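Local structure of FLAP endonuclease-1 protein (Methanocaldococcus jannaschii, 1A76) at residues 10-15 / 200-205; 44-47 / 53-56; 68-73 / 309-314; 218-223 / 236-241. The protein cuts the 5' flaps of branched DNA and trims 5' ends during DNA replication and repair, as a magnesium-dependent structure-specific nuclease. One frame throughout, in Å; residues are numbered along the deposited sequence.

Contact 1 of 4, residues 10-15 / 200-205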
# COMPACT_ATOMS: atom_id res chain seq x y z
N PRO A 10 -17.80 10.72 0.69
CA PRO A 10 -18.80 9.65 0.87
C PRO A 10 -18.14 8.28 0.85
O PRO A 10 -17.17 8.04 0.14
CB PRO A 10 -19.77 9.85 -0.31
CG PRO A 10 -18.99 10.64 -1.33
CD PRO A 10 -18.00 11.48 -0.56
N LYS A 11 -18.65 7.38 1.69
CA LYS A 11 -18.13 6.02 1.75
C LYS A 11 -19.20 5.17 2.39
O LYS A 11 -20.11 5.69 3.02
CB LYS A 11 -16.85 5.96 2.58
CG LYS A 11 -17.06 6.17 4.05
CD LYS A 11 -16.50 7.51 4.49
CE LYS A 11 -15.09 7.36 5.03
NZ LYS A 11 -14.18 6.96 3.93
N ASN A 12 -19.11 3.86 2.21
CA ASN A 12 -20.12 2.98 2.80
C ASN A 12 -19.53 1.69 3.34
O ASN A 12 -18.59 1.12 2.78
CB ASN A 12 -21.20 2.65 1.76
CG ASN A 12 -21.93 3.89 1.26
OD1 ASN A 12 -22.81 4.42 1.94
ND2 ASN A 12 -21.56 4.36 0.07
N ILE A 13 -20.11 1.23 4.43
CA ILE A 13 -19.69 -0.03 5.04
C ILE A 13 -20.18 -1.11 4.08
O ILE A 13 -21.28 -1.00 3.53
CB ILE A 13 -20.34 -0.24 6.45
CG1 ILE A 13 -19.57 0.54 7.52
CG2 ILE A 13 -20.40 -1.73 6.80
CD1 ILE A 13 -20.37 0.81 8.84
N ILE A 14 -19.36 -2.12 3.85
CA ILE A 14 -19.75 -3.22 2.99
C ILE A 14 -19.49 -4.53 3.74
O ILE A 14 -18.49 -4.65 4.44
CB ILE A 14 -18.97 -3.22 1.63
CG1 ILE A 14 -19.57 -4.26 0.68
CG2 ILE A 14 -17.47 -3.49 1.86
CD1 ILE A 14 -19.15 -4.12 -0.78
N SER A 15 -20.39 -5.50 3.62
CA SER A 15 -20.15 -6.76 4.33
C SER A 15 -19.14 -7.62 3.57
O SER A 15 -18.91 -7.42 2.38
CB SER A 15 -21.45 -7.53 4.49
OG SER A 15 -21.96 -7.90 3.22
N LEU A 200 -14.92 6.18 -6.27
CA LEU A 200 -14.48 7.48 -6.79
C LEU A 200 -15.59 8.27 -7.50
O LEU A 200 -15.75 9.46 -7.26
CB LEU A 200 -13.28 7.30 -7.73
CG LEU A 200 -12.57 8.55 -8.29
CD1 LEU A 200 -11.98 9.40 -7.16
CD2 LEU A 200 -11.46 8.12 -9.26
N ASN A 201 -16.34 7.60 -8.36
CA ASN A 201 -17.43 8.25 -9.07
C ASN A 201 -18.41 8.87 -8.08
O ASN A 201 -18.88 9.98 -8.29
CB ASN A 201 -18.18 7.27 -9.97
CG ASN A 201 -19.06 7.98 -10.98
OD1 ASN A 201 -18.57 8.74 -11.81
ND2 ASN A 201 -20.36 7.73 -10.91
N GLU A 202 -18.71 8.15 -7.01
CA GLU A 202 -19.63 8.67 -6.01
C GLU A 202 -19.05 9.90 -5.30
O GLU A 202 -19.77 10.88 -5.07
CB GLU A 202 -19.96 7.60 -4.97
CG GLU A 202 -20.30 8.15 -3.60
CD GLU A 202 -21.01 7.14 -2.72
OE1 GLU A 202 -20.39 6.10 -2.41
OE2 GLU A 202 -22.18 7.37 -2.36
N VAL A 203 -17.76 9.85 -4.95
CA VAL A 203 -17.09 10.96 -4.29
C VAL A 203 -17.21 12.22 -5.14
O VAL A 203 -17.65 13.27 -4.68
CB VAL A 203 -15.57 10.67 -4.06
CG1 VAL A 203 -14.90 11.91 -3.47
CG2 VAL A 203 -15.38 9.50 -3.11
N LEU A 204 -16.83 12.10 -6.41
CA LEU A 204 -16.87 13.24 -7.33
C LEU A 204 -18.26 13.82 -7.59
O LEU A 204 -18.43 15.04 -7.59
CB LEU A 204 -16.21 12.84 -8.66
CG LEU A 204 -14.85 12.16 -8.50
CD1 LEU A 204 -14.17 11.99 -9.86
CD2 LEU A 204 -13.98 13.00 -7.56
N GLU A 205 -19.25 12.95 -7.79
CA GLU A 205 -20.62 13.41 -8.05
C GLU A 205 -21.23 14.07 -6.81
O GLU A 205 -21.87 15.13 -6.91
CB GLU A 205 -21.51 12.23 -8.49
CG GLU A 205 -21.11 11.61 -9.85
CD GLU A 205 -21.54 12.43 -11.06
OE1 GLU A 205 -21.97 13.59 -10.90
OE2 GLU A 205 -21.43 11.90 -12.19

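Contact 2 of 4, residues 44-47 / 53-56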
# COMPACT_ATOMS: atom_id res chain seq x y z
N GLY A 44 1.50 -5.64 23.26
CA GLY A 44 1.74 -4.70 22.18
C GLY A 44 3.12 -4.82 21.57
O GLY A 44 3.56 -3.95 20.82
N SER A 45 3.81 -5.92 21.88
CA SER A 45 5.13 -6.17 21.34
C SER A 45 4.94 -6.91 20.03
O SER A 45 4.03 -7.73 19.90
CB SER A 45 5.97 -7.00 22.32
OG SER A 45 5.92 -8.38 22.01
N PRO A 46 5.78 -6.62 19.03
CA PRO A 46 5.63 -7.31 17.74
C PRO A 46 5.78 -8.81 17.86
O PRO A 46 6.39 -9.31 18.81
CB PRO A 46 6.73 -6.70 16.87
CG PRO A 46 7.71 -6.12 17.82
CD PRO A 46 6.91 -5.68 19.02
N LEU A 47 5.20 -9.55 16.92
CA LEU A 47 5.33 -11.00 16.91
C LEU A 47 6.77 -11.32 16.50
O LEU A 47 7.28 -10.72 15.56
CB LEU A 47 4.37 -11.61 15.89
CG LEU A 47 3.43 -12.71 16.37
CD1 LEU A 47 2.52 -12.14 17.45
CD2 LEU A 47 2.60 -13.24 15.20
N GLU A 53 13.50 -12.37 15.64
CA GLU A 53 13.18 -11.67 14.39
C GLU A 53 11.67 -11.46 14.30
O GLU A 53 10.89 -12.33 14.67
CB GLU A 53 13.64 -12.47 13.17
CG GLU A 53 15.14 -12.53 12.99
CD GLU A 53 15.57 -13.56 11.95
OE1 GLU A 53 15.03 -14.68 11.95
OE2 GLU A 53 16.44 -13.23 11.12
N ILE A 54 11.27 -10.29 13.81
CA ILE A 54 9.85 -9.96 13.71
C ILE A 54 9.12 -10.74 12.62
O ILE A 54 9.50 -10.69 11.44
CB ILE A 54 9.66 -8.45 13.48
CG1 ILE A 54 10.09 -7.69 14.74
CG2 ILE A 54 8.20 -8.16 13.17
CD1 ILE A 54 10.22 -6.20 14.53
N THR A 55 8.06 -11.44 13.02
CA THR A 55 7.27 -12.27 12.11
C THR A 55 5.86 -11.74 11.87
O THR A 55 5.05 -12.35 11.17
CB THR A 55 7.17 -13.71 12.65
OG1 THR A 55 6.56 -13.68 13.95
CG2 THR A 55 8.55 -14.33 12.78
N SER A 56 5.57 -10.59 12.45
CA SER A 56 4.28 -9.92 12.31
C SER A 56 3.75 -9.88 10.87
O SER A 56 2.58 -10.21 10.62
CB SER A 56 4.40 -8.49 12.86
OG SER A 56 3.99 -8.43 14.21

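Contact 3 of 4, residues 68-73 / 309-314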
# COMPACT_ATOMS: atom_id res chain seq x y z
N LEU A 68 -9.14 -14.15 2.95
CA LEU A 68 -9.73 -13.53 1.77
C LEU A 68 -10.18 -14.59 0.76
O LEU A 68 -11.30 -14.53 0.23
CB LEU A 68 -8.71 -12.59 1.12
CG LEU A 68 -8.87 -11.06 1.20
CD1 LEU A 68 -9.49 -10.64 2.50
CD2 LEU A 68 -7.49 -10.42 1.01
N LEU A 69 -9.31 -15.56 0.49
CA LEU A 69 -9.63 -16.62 -0.47
C LEU A 69 -10.76 -17.54 -0.03
O LEU A 69 -11.47 -18.12 -0.87
CB LEU A 69 -8.38 -17.46 -0.75
CG LEU A 69 -7.34 -16.82 -1.68
CD1 LEU A 69 -6.08 -17.68 -1.67
CD2 LEU A 69 -7.91 -16.69 -3.10
N GLU A 70 -10.94 -17.68 1.27
CA GLU A 70 -12.02 -18.51 1.79
C GLU A 70 -13.35 -17.86 1.46
O GLU A 70 -14.39 -18.52 1.44
CB GLU A 70 -11.88 -18.66 3.31
CG GLU A 70 -11.00 -19.82 3.75
CD GLU A 70 -10.77 -19.84 5.25
OE1 GLU A 70 -10.57 -18.76 5.84
OE2 GLU A 70 -10.80 -20.95 5.84
N ASN A 71 -13.31 -16.55 1.21
CA ASN A 71 -14.52 -15.79 0.87
C ASN A 71 -14.55 -15.43 -0.61
O ASN A 71 -15.15 -14.43 -0.99
CB ASN A 71 -14.59 -14.51 1.69
CG ASN A 71 -15.98 -14.25 2.22
OD1 ASN A 71 -16.21 -14.26 3.44
ND2 ASN A 71 -16.93 -14.02 1.32
N ASP A 72 -13.91 -16.26 -1.42
CA ASP A 72 -13.85 -16.05 -2.86
C ASP A 72 -13.32 -14.67 -3.29
O ASP A 72 -13.70 -14.15 -4.34
CB ASP A 72 -15.22 -16.31 -3.50
CG ASP A 72 -15.12 -16.54 -4.99
OD1 ASP A 72 -13.99 -16.76 -5.48
OD2 ASP A 72 -16.16 -16.50 -5.69
N ILE A 73 -12.45 -14.08 -2.47
CA ILE A 73 -11.84 -12.80 -2.84
C ILE A 73 -10.46 -13.18 -3.33
O ILE A 73 -9.63 -13.66 -2.55
CB ILE A 73 -11.68 -11.85 -1.65
CG1 ILE A 73 -13.04 -11.27 -1.26
CG2 ILE A 73 -10.72 -10.71 -2.03
CD1 ILE A 73 -13.15 -10.87 0.19
N TYR A 309 -4.49 -25.01 -0.29
CA TYR A 309 -4.33 -25.88 -1.45
C TYR A 309 -5.69 -26.20 -2.09
O TYR A 309 -5.87 -26.09 -3.31
CB TYR A 309 -3.65 -27.19 -1.01
CG TYR A 309 -3.27 -28.11 -2.14
CD1 TYR A 309 -4.17 -29.06 -2.64
CD2 TYR A 309 -1.99 -28.05 -2.72
CE1 TYR A 309 -3.82 -29.92 -3.67
CE2 TYR A 309 -1.62 -28.91 -3.76
CZ TYR A 309 -2.54 -29.84 -4.23
OH TYR A 309 -2.19 -30.69 -5.25
N ASN A 310 -6.65 -26.61 -1.27
CA ASN A 310 -7.98 -26.97 -1.77
C ASN A 310 -8.72 -25.78 -2.36
O ASN A 310 -9.45 -25.93 -3.34
CB ASN A 310 -8.79 -27.62 -0.66
CG ASN A 310 -8.32 -29.04 -0.36
OD1 ASN A 310 -7.76 -29.71 -1.24
ND2 ASN A 310 -8.55 -29.50 0.86
N LEU A 311 -8.55 -24.60 -1.78
CA LEU A 311 -9.21 -23.39 -2.30
C LEU A 311 -8.70 -23.11 -3.71
O LEU A 311 -9.47 -22.91 -4.64
CB LEU A 311 -8.92 -22.19 -1.40
CG LEU A 311 -9.68 -22.13 -0.07
CD1 LEU A 311 -8.98 -21.18 0.88
CD2 LEU A 311 -11.12 -21.68 -0.30
N ILE A 312 -7.38 -23.10 -3.87
CA ILE A 312 -6.81 -22.84 -5.18
C ILE A 312 -7.15 -23.99 -6.12
O ILE A 312 -7.49 -23.76 -7.28
CB ILE A 312 -5.28 -22.63 -5.07
CG1 ILE A 312 -5.02 -21.35 -4.25
CG2 ILE A 312 -4.65 -22.54 -6.45
CD1 ILE A 312 -3.56 -21.03 -3.98
N ALA A 313 -7.08 -25.22 -5.63
CA ALA A 313 -7.41 -26.38 -6.45
C ALA A 313 -8.84 -26.25 -6.97
O ALA A 313 -9.11 -26.46 -8.16
CB ALA A 313 -7.28 -27.66 -5.63
N ASN A 314 -9.75 -25.88 -6.08
CA ASN A 314 -11.15 -25.72 -6.43
C ASN A 314 -11.38 -24.44 -7.23
O ASN A 314 -12.15 -24.44 -8.19
CB ASN A 314 -12.01 -25.73 -5.17
CG ASN A 314 -12.20 -27.13 -4.61
OD1 ASN A 314 -13.06 -27.36 -3.76
ND2 ASN A 314 -11.39 -28.08 -5.09

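Contact 4 of 4, residues 218-223 / 236-241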
# COMPACT_ATOMS: atom_id res chain seq x y z
N ALA A 218 -6.14 17.51 -2.11
CA ALA A 218 -5.09 16.69 -1.52
C ALA A 218 -3.79 17.47 -1.39
O ALA A 218 -3.12 17.41 -0.35
CB ALA A 218 -4.86 15.45 -2.38
N ILE A 219 -3.43 18.20 -2.44
CA ILE A 219 -2.20 18.98 -2.40
C ILE A 219 -2.28 20.03 -1.30
O ILE A 219 -1.31 20.21 -0.56
CB ILE A 219 -1.91 19.61 -3.79
CG1 ILE A 219 -1.51 18.50 -4.77
CG2 ILE A 219 -0.79 20.63 -3.69
CD1 ILE A 219 -1.43 18.94 -6.23
N PHE A 220 -3.42 20.71 -1.17
CA PHE A 220 -3.61 21.72 -0.11
C PHE A 220 -3.41 21.10 1.26
O PHE A 220 -2.75 21.67 2.13
CB PHE A 220 -5.05 22.28 -0.13
CG PHE A 220 -5.23 23.50 -0.99
CD1 PHE A 220 -4.61 24.70 -0.67
CD2 PHE A 220 -6.05 23.44 -2.12
CE1 PHE A 220 -4.82 25.84 -1.45
CE2 PHE A 220 -6.26 24.57 -2.90
CZ PHE A 220 -5.64 25.77 -2.56
N MET A 221 -4.02 19.94 1.46
CA MET A 221 -3.93 19.28 2.76
C MET A 221 -2.53 18.75 2.98
O MET A 221 -2.06 18.71 4.11
CB MET A 221 -4.96 18.15 2.83
CG MET A 221 -6.40 18.65 2.83
SD MET A 221 -7.62 17.33 2.65
CE MET A 221 -7.43 16.46 4.18
N GLY A 222 -1.87 18.37 1.89
CA GLY A 222 -0.51 17.86 1.97
C GLY A 222 -0.41 16.41 1.55
O GLY A 222 -1.08 15.54 2.13
N THR A 223 0.41 16.13 0.54
CA THR A 223 0.61 14.76 0.07
C THR A 223 1.98 14.27 0.54
O THR A 223 2.69 14.97 1.27
CB THR A 223 0.53 14.65 -1.49
OG1 THR A 223 1.67 15.28 -2.08
CG2 THR A 223 -0.73 15.33 -2.03
N LYS A 236 -12.14 21.49 4.16
CA LYS A 236 -13.22 22.45 3.97
C LYS A 236 -12.77 23.70 3.23
O LYS A 236 -13.42 24.14 2.28
CB LYS A 236 -13.81 22.86 5.33
CG LYS A 236 -14.97 22.00 5.82
CD LYS A 236 -15.94 22.83 6.67
CE LYS A 236 -17.31 22.93 6.01
NZ LYS A 236 -17.71 24.34 5.69
N ARG A 237 -11.67 24.30 3.69
CA ARG A 237 -11.15 25.52 3.07
C ARG A 237 -10.62 25.26 1.66
O ARG A 237 -10.81 26.08 0.76
CB ARG A 237 -10.04 26.12 3.94
CG ARG A 237 -9.25 27.24 3.26
CD ARG A 237 -10.06 28.53 3.07
NE ARG A 237 -9.19 29.61 2.58
CZ ARG A 237 -9.57 30.58 1.76
NH1 ARG A 237 -10.82 30.63 1.31
NH2 ARG A 237 -8.69 31.49 1.36
N ALA A 238 -9.98 24.11 1.47
CA ALA A 238 -9.43 23.74 0.18
C ALA A 238 -10.55 23.49 -0.83
O ALA A 238 -10.47 23.91 -1.98
CB ALA A 238 -8.55 22.51 0.35
N TYR A 239 -11.59 22.81 -0.37
CA TYR A 239 -12.75 22.50 -1.21
C TYR A 239 -13.44 23.81 -1.59
O TYR A 239 -13.97 23.97 -2.69
CB TYR A 239 -13.72 21.59 -0.43
CG TYR A 239 -15.04 21.29 -1.12
CD1 TYR A 239 -15.11 20.40 -2.19
CD2 TYR A 239 -16.22 21.86 -0.66
CE1 TYR A 239 -16.34 20.09 -2.80
CE2 TYR A 239 -17.45 21.56 -1.26
CZ TYR A 239 -17.51 20.67 -2.32
OH TYR A 239 -18.74 20.34 -2.87
N GLU A 240 -13.40 24.77 -0.66
CA GLU A 240 -14.01 26.08 -0.87
C GLU A 240 -13.28 26.83 -2.00
O GLU A 240 -13.91 27.45 -2.85
CB GLU A 240 -13.94 26.88 0.44
CG GLU A 240 -14.34 28.34 0.36
CD GLU A 240 -14.37 28.98 1.73
OE1 GLU A 240 -13.29 29.37 2.20
OE2 GLU A 240 -15.45 29.07 2.35
N LEU A 241 -11.95 26.75 -1.99
CA LEU A 241 -11.13 27.41 -3.00
C LEU A 241 -11.29 26.72 -4.35
O LEU A 241 -11.29 27.35 -5.40
CB LEU A 241 -9.64 27.41 -2.58
CG LEU A 241 -9.29 28.30 -1.38
CD1 LEU A 241 -7.88 27.99 -0.87
CD2 LEU A 241 -9.44 29.77 -1.78

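Contact 1 of 4, residues 10-15 / 200-205
Pro10 rests on the first turn of helix 200-207 through Glu202 and Val203, in a small, mainly apolar contact between the N-domain and the I-domain, at the edge of the mixed sheet. The proline ring comes in over the helix backbone, its CG lying 3.5 Å from Val203 CA. Its CB-CG edge runs along the Glu202 side chain, the two antiparallel to each other, with Pro10 CG 3.6 Å from Glu202 CG and Pro10 CB 3.8 Å from the carboxylate carbon CD. The ring meets Val203 at about a right angle, where Pro10 CD reaches the methyl CG2 at 4.2 Å. With CG turned away from the backbone N (chi1 152°), the extended Glu202 chain carries its carboxylate past the ring toward Asn12. There the two flat groups are tilted by only 30°, and Asn12 ND2 stands 3.2 Å from Glu202 OE1. With an alanine in place of Glu202, one flank of the Pro10 ring would probably lose its cover and the Asn12 amide the carboxylate that faces it. Strand 12-13 is an outermost strand of the sheet and runs antiparallel to strand 196-199, with backbone hydrogen bonding between Asn12 and Leu197. Lys11 turns the other way, to a salt bridge with Glu196 and a hydrogen bond with Tyr174. Val203 also packs on Ile9 and on Ile198 of strand 196-199, the strand that leads directly into helix 200-207.

Contact 2 of 4, residues 44-47 / 53-56
Leu47 is held at both of its backbone polar atoms by the segment that leads into helix 56-70. Its carbonyl O accepts the amide of Thr55 at 2.8 Å from Thr55 N, in a nearly straight bond (160° at the hydrogen) whose donor stands well above the carbonyl plane, 42° out of it. Its own amide is given to a side chain, with Leu47 N 3.2 Å from Ser56 OG. That hydroxyl is also bonded to Ile39 O just beyond helix 28-38, so a single buried oxygen ties the helix start to two points of the preceding connection. The Leu47 carbonyl has a second, weaker visitor in the CA-H of Ile54, with Ile54 CA 3.3 Å from Leu47 O. The Leu47 bonds close a short loop, 48-52, within the connection between helices 28-38 and 56-70 of the N-domain, while the bond of Ser56 to Ile39 ties that connection's two ends. In FEN1 relatives this connection contributes to a hydrophobic wedge at the DNA junction, and a similar role is probable here. Around the polar centre, Leu47 crosses Thr55 at about a right angle, and Leu47 CB lies 3.6 Å from Thr55 OG1. At a chi1 of 59° that hydroxyl sits between the Thr55 backbone N and carbonyl carbon, next to Leu47. Farther out, the Pro46 ring leans obliquely against Ile54, Pro46 CB coming to 4.1 Å from Ile54 CG1 and Pro46 CG equally close to CD1. Ile54 continues this apolar patch toward Leu36 of helix 28-38 and Tyr126.

Contact 3 of 4, residues 68-73 / 309-314
Glu70, near the C-terminal end of helix 56-70, and Leu311, on helix 298-315, bring their backbones to 7.0 Å between CA atoms. Helix 56-70 ends in a Schellman motif with Asp72 at positive phi as its C-prime residue, and Leu311 is the side chain that reaches across to it. Its two methyls part over the last turn. Leu311 CD1 touches the aliphatic stem of Glu70, 3.8 Å from CG, and also comes within 4.1 Å of Leu69 CB. Leu311 CD2 lies against the backbone, 3.6 Å from Leu69 O. With CG anti to the carbonyl carbon (chi1 -75°), the Leu311 branch is brought to this helix end, where the Glu70 chain crosses it at a slant. An alanine at this position would probably open a gap between the helices, leaving the Glu70 stem and the Leu69 carbonyl without the methyls packed on them. The Leu69 side chain also touches Leu308. In the motif, Leu69 O takes Asp72 N at 3.1 Å, and it accepts Lys315 NZ of helix 298-315 as well. The motif's other bond runs from Ile73 N to Leu68 O at 3.0 Å, and Asn71 N is a further donor to Leu68 O, from the opposite face of its plane.

Contact 4 of 4, residues 218-223 / 236-241
The shortest polar bond within the two segments, 2.7 Å from Gly222 N to Ala218 O, closes the last turn of helix 211-221 around Phe220, the residue that meets Ala238 and Leu241 of helix 235-244. Gly222 then leaves the helix with positive phi. Ala238 is small enough to let the helices come close, and its CB lies 3.5 Å from Phe220 CB. The same methyl sits obliquely by the ring, 3.6 Å from CD2 of Phe220. At the far end of the ring Leu241, one turn on, crosses at about a right angle and brings its CD1 to 3.6 Å from Phe220 CZ. The other methyl, Leu241 CD2, lies over one face of the Arg237 guanidinium, toward its rim; that group is turned to a salt bridge along the helix: Arg237 NH1 meets Glu240 OE1 at 2.9 Å, on the anti side of the carboxylate. Two helices joined by the loop 222-234 fit the helix-three-turn-helix element of FEN1 enzymes, which probably binds DNA here as in its relatives. Val230 and Ile233 of that loop also touch Phe220, and Ala247, Val250 and Leu251 of helix 247-254 pack on it, while Ile219 touches both Leu251 and helix 258-266.

How the contacts relate
From the N terminus, contact 1 opens at residues 10-15 and closes only at 200-205, bringing the N-domain's edge strand to an I-domain helix. Contact 2 lies wholly within that span and pinches a short local loop between two N-domain helices. Contact 3 starts at 68-73, before contact 1 has closed, and ends at 309-314, so the two cross; it joins the N-domain to the C-terminal helix. After contact 1 closes, contact 4 pairs two successive I-domain helices inside the span of contact 3. Contacts 3 and 4 stand on opposite sides of the chain's centre, their own centres about 42 Å apart, whereas contacts 1 and 4 are linked by consecutive helices.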